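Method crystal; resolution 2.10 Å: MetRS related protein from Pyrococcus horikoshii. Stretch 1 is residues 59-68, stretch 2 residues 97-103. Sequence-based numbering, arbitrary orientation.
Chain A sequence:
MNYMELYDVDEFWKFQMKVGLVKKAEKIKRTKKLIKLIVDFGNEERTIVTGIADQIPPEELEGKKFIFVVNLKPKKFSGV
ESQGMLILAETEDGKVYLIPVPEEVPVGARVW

Stretch 1 (59-68) EELEGKKFIF
Stretch 2 97-103: YLIPVPE

Two water molecules stand where a regular sheet would have backbone hydrogen bonds, one on each side of the single direct backbone bond that joins these stretches. That bond runs from Val101 N to Lys65 O, 2.9 Å long and nearly straight at 173°. The first water accepts from Lys65 N (3.0 Å) and donates to Val101 O (2.9 Å) and to Glu103 OE1 (2.9 Å), placed by chi1 -140°, chi2 p, chi3 -63°. The second accepts from Ile67 N (2.8 Å) and donates to Ile99 O (2.6 Å). Phe66 lies nearest Pro100, their CA atoms 4.8 Å apart. Proline has no N-H to offer, but Pro100 CA approaches Lys65 O at 3.4 Å in a CA-H...O contact.

Stretch 1 runs from a 3-10 segment (Glu59, Glu60) through a type II turn, Leu61 to Lys64, closed by Lys64 N to Leu61 O (3.1 Å). Gly63, at phi/psi 89/-11, suits the turn because a CB would jam against the preceding carbonyl. Strand follows from Lys65 to Phe68. Stretch 2 lacks regular structure: phi/psi -73/152 at Leu98, -125/87 at Ile99, -73/152 at Pro100, -92/143 at Val101.

Phe66 (chi1 m, chi2 95°) starts away from stretch 2, yet its flat ring returns: CZ lies 3.8 Å from Leu98 CD1, CE2 3.9 Å from Pro100 CB, and Ile99 O meets the ring edge, 3.4 Å from CD2. Leu98 (m, t) points toward stretch 1. Leu61 (chi1 m, chi2 133°) starts sideways, but its CD2 reaches 3.7 Å from Leu98 CD2; branched leucine ends suit this apolar contact. Likewise branched, Val101 (t) points across, its CG2 3.8 Å from CG1 of Ile67 (m, t).

Lys65 directs CB toward Val101; its long chain (m, t, t, t) carries NZ to Glu103 O, a 3.0 Å hydrogen bond. Altogether 548 Å² is buried, both sides summed; Leu61 and Phe66 are buried, Pro100 and Glu103 exposed.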

# COMPACT_ATOMS: atom_id res chain seq x y z
N GLU A 59 5.33 -6.33 -11.45
CA GLU A 59 6.78 -6.39 -11.34
C GLU A 59 7.42 -5.05 -10.96
O GLU A 59 8.60 -5.01 -10.60
CB GLU A 59 7.41 -6.96 -12.63
CG GLU A 59 7.29 -6.10 -13.89
CD GLU A 59 6.01 -6.35 -14.69
OE1 GLU A 59 5.93 -5.84 -15.84
OE2 GLU A 59 5.09 -7.04 -14.19
N GLU A 60 6.67 -3.96 -11.04
CA GLU A 60 7.23 -2.68 -10.65
C GLU A 60 7.12 -2.46 -9.14
O GLU A 60 7.67 -1.49 -8.60
CB GLU A 60 6.54 -1.55 -11.43
CG GLU A 60 7.17 -1.33 -12.80
CD GLU A 60 6.38 -0.37 -13.67
OE1 GLU A 60 5.66 0.49 -13.11
OE2 GLU A 60 6.49 -0.46 -14.92
N LEU A 61 6.44 -3.36 -8.43
CA LEU A 61 6.27 -3.24 -6.98
C LEU A 61 7.12 -4.25 -6.22
O LEU A 61 7.66 -3.95 -5.16
CB LEU A 61 4.81 -3.42 -6.60
CG LEU A 61 3.84 -2.38 -7.18
CD1 LEU A 61 2.64 -3.08 -7.78
CD2 LEU A 61 3.42 -1.42 -6.10
N GLU A 62 7.23 -5.46 -6.76
CA GLU A 62 8.01 -6.51 -6.13
C GLU A 62 9.44 -6.10 -5.86
O GLU A 62 10.11 -5.58 -6.73
CB GLU A 62 8.05 -7.76 -7.00
CG GLU A 62 6.81 -8.60 -6.92
CD GLU A 62 7.11 -10.07 -7.09
OE1 GLU A 62 6.15 -10.86 -7.13
OE2 GLU A 62 8.30 -10.45 -7.18
N GLY A 63 9.88 -6.37 -4.63
CA GLY A 63 11.24 -6.05 -4.25
C GLY A 63 11.41 -4.65 -3.68
O GLY A 63 12.47 -4.35 -3.13
N LYS A 64 10.40 -3.80 -3.80
CA LYS A 64 10.53 -2.43 -3.29
C LYS A 64 9.80 -2.17 -1.98
O LYS A 64 8.93 -2.94 -1.57
CB LYS A 64 10.01 -1.42 -4.32
CG LYS A 64 10.40 -1.68 -5.76
CD LYS A 64 11.88 -1.64 -6.00
CE LYS A 64 12.19 -0.80 -7.24
NZ LYS A 64 11.29 -1.13 -8.37
N LYS A 65 10.16 -1.06 -1.33
CA LYS A 65 9.53 -0.63 -0.09
C LYS A 65 8.60 0.54 -0.41
O LYS A 65 8.93 1.38 -1.26
CB LYS A 65 10.58 -0.15 0.92
CG LYS A 65 11.52 -1.26 1.38
CD LYS A 65 12.47 -0.77 2.45
CE LYS A 65 13.44 -1.88 2.81
NZ LYS A 65 14.43 -1.45 3.83
N PHE A 66 7.45 0.58 0.27
CA PHE A 66 6.47 1.65 0.07
C PHE A 66 5.78 1.97 1.40
O PHE A 66 5.96 1.27 2.40
CB PHE A 66 5.37 1.23 -0.91
CG PHE A 66 5.88 0.87 -2.27
CD1 PHE A 66 6.14 -0.46 -2.60
CD2 PHE A 66 6.13 1.86 -3.21
CE1 PHE A 66 6.64 -0.80 -3.86
CE2 PHE A 66 6.64 1.53 -4.47
CZ PHE A 66 6.89 0.20 -4.80
N ILE A 67 4.99 3.04 1.38
CA ILE A 67 4.24 3.47 2.54
C ILE A 67 2.90 2.75 2.50
O ILE A 67 2.27 2.69 1.44
CB ILE A 67 3.95 4.95 2.48
CG1 ILE A 67 5.26 5.72 2.32
CG2 ILE A 67 3.16 5.35 3.72
CD1 ILE A 67 5.05 7.18 1.91
N PHE A 68 2.46 2.23 3.63
CA PHE A 68 1.18 1.52 3.70
C PHE A 68 0.44 1.96 4.96
O PHE A 68 1.06 2.11 6.03
CB PHE A 68 1.39 -0.00 3.81
CG PHE A 68 2.03 -0.64 2.60
CD1 PHE A 68 3.41 -0.68 2.47
CD2 PHE A 68 1.24 -1.27 1.63
CE1 PHE A 68 4.03 -1.34 1.39
CE2 PHE A 68 1.83 -1.93 0.55
CZ PHE A 68 3.23 -1.97 0.43
N TYR A 97 1.12 7.31 -9.63
CA TYR A 97 2.59 7.20 -9.57
C TYR A 97 3.04 6.52 -8.27
O TYR A 97 2.56 6.86 -7.18
CB TYR A 97 3.26 8.57 -9.59
CG TYR A 97 2.96 9.47 -10.76
CD1 TYR A 97 1.83 10.28 -10.77
CD2 TYR A 97 3.85 9.57 -11.83
CE1 TYR A 97 1.59 11.18 -11.81
CE2 TYR A 97 3.62 10.46 -12.89
CZ TYR A 97 2.49 11.26 -12.86
OH TYR A 97 2.25 12.13 -13.90
N LEU A 98 3.97 5.59 -8.36
CA LEU A 98 4.45 4.95 -7.13
C LEU A 98 5.32 5.94 -6.37
O LEU A 98 5.92 6.84 -6.96
CB LEU A 98 5.29 3.71 -7.44
CG LEU A 98 4.56 2.51 -8.02
CD1 LEU A 98 5.54 1.36 -8.19
CD2 LEU A 98 3.40 2.11 -7.10
N ILE A 99 5.35 5.78 -5.06
CA ILE A 99 6.19 6.60 -4.20
C ILE A 99 7.02 5.58 -3.42
O ILE A 99 6.64 5.14 -2.32
CB ILE A 99 5.38 7.45 -3.18
CG1 ILE A 99 4.47 8.45 -3.91
CG2 ILE A 99 6.34 8.21 -2.24
CD1 ILE A 99 3.54 9.23 -2.98
N PRO A 100 8.16 5.16 -3.99
CA PRO A 100 8.95 4.19 -3.23
C PRO A 100 9.66 4.87 -2.04
O PRO A 100 9.95 6.07 -2.08
CB PRO A 100 9.95 3.66 -4.27
CG PRO A 100 10.15 4.86 -5.19
CD PRO A 100 8.71 5.38 -5.34
N VAL A 101 9.91 4.10 -0.99
CA VAL A 101 10.63 4.58 0.19
C VAL A 101 12.12 4.26 -0.09
O VAL A 101 12.42 3.24 -0.69
CB VAL A 101 10.13 3.80 1.44
CG1 VAL A 101 10.97 4.11 2.65
CG2 VAL A 101 8.65 4.14 1.68
N PRO A 102 13.06 5.13 0.32
CA PRO A 102 14.48 4.81 0.06
C PRO A 102 14.84 3.42 0.61
O PRO A 102 14.28 2.98 1.62
CB PRO A 102 15.23 5.92 0.80
CG PRO A 102 14.27 7.06 0.77
CD PRO A 102 12.94 6.40 1.06
N GLU A 103 15.76 2.73 -0.05
CA GLU A 103 16.14 1.38 0.37
C GLU A 103 16.68 1.31 1.80
O GLU A 103 16.50 0.30 2.49
CB GLU A 103 17.17 0.80 -0.60
CG GLU A 103 16.97 -0.66 -0.91
CD GLU A 103 15.88 -0.88 -1.94
OE1 GLU A 103 14.71 -0.53 -1.69
OE2 GLU A 103 16.22 -1.41 -3.03
O HOH W 1 12.24 0.88 -2.34
O HOH W 2 4.48 4.64 -0.89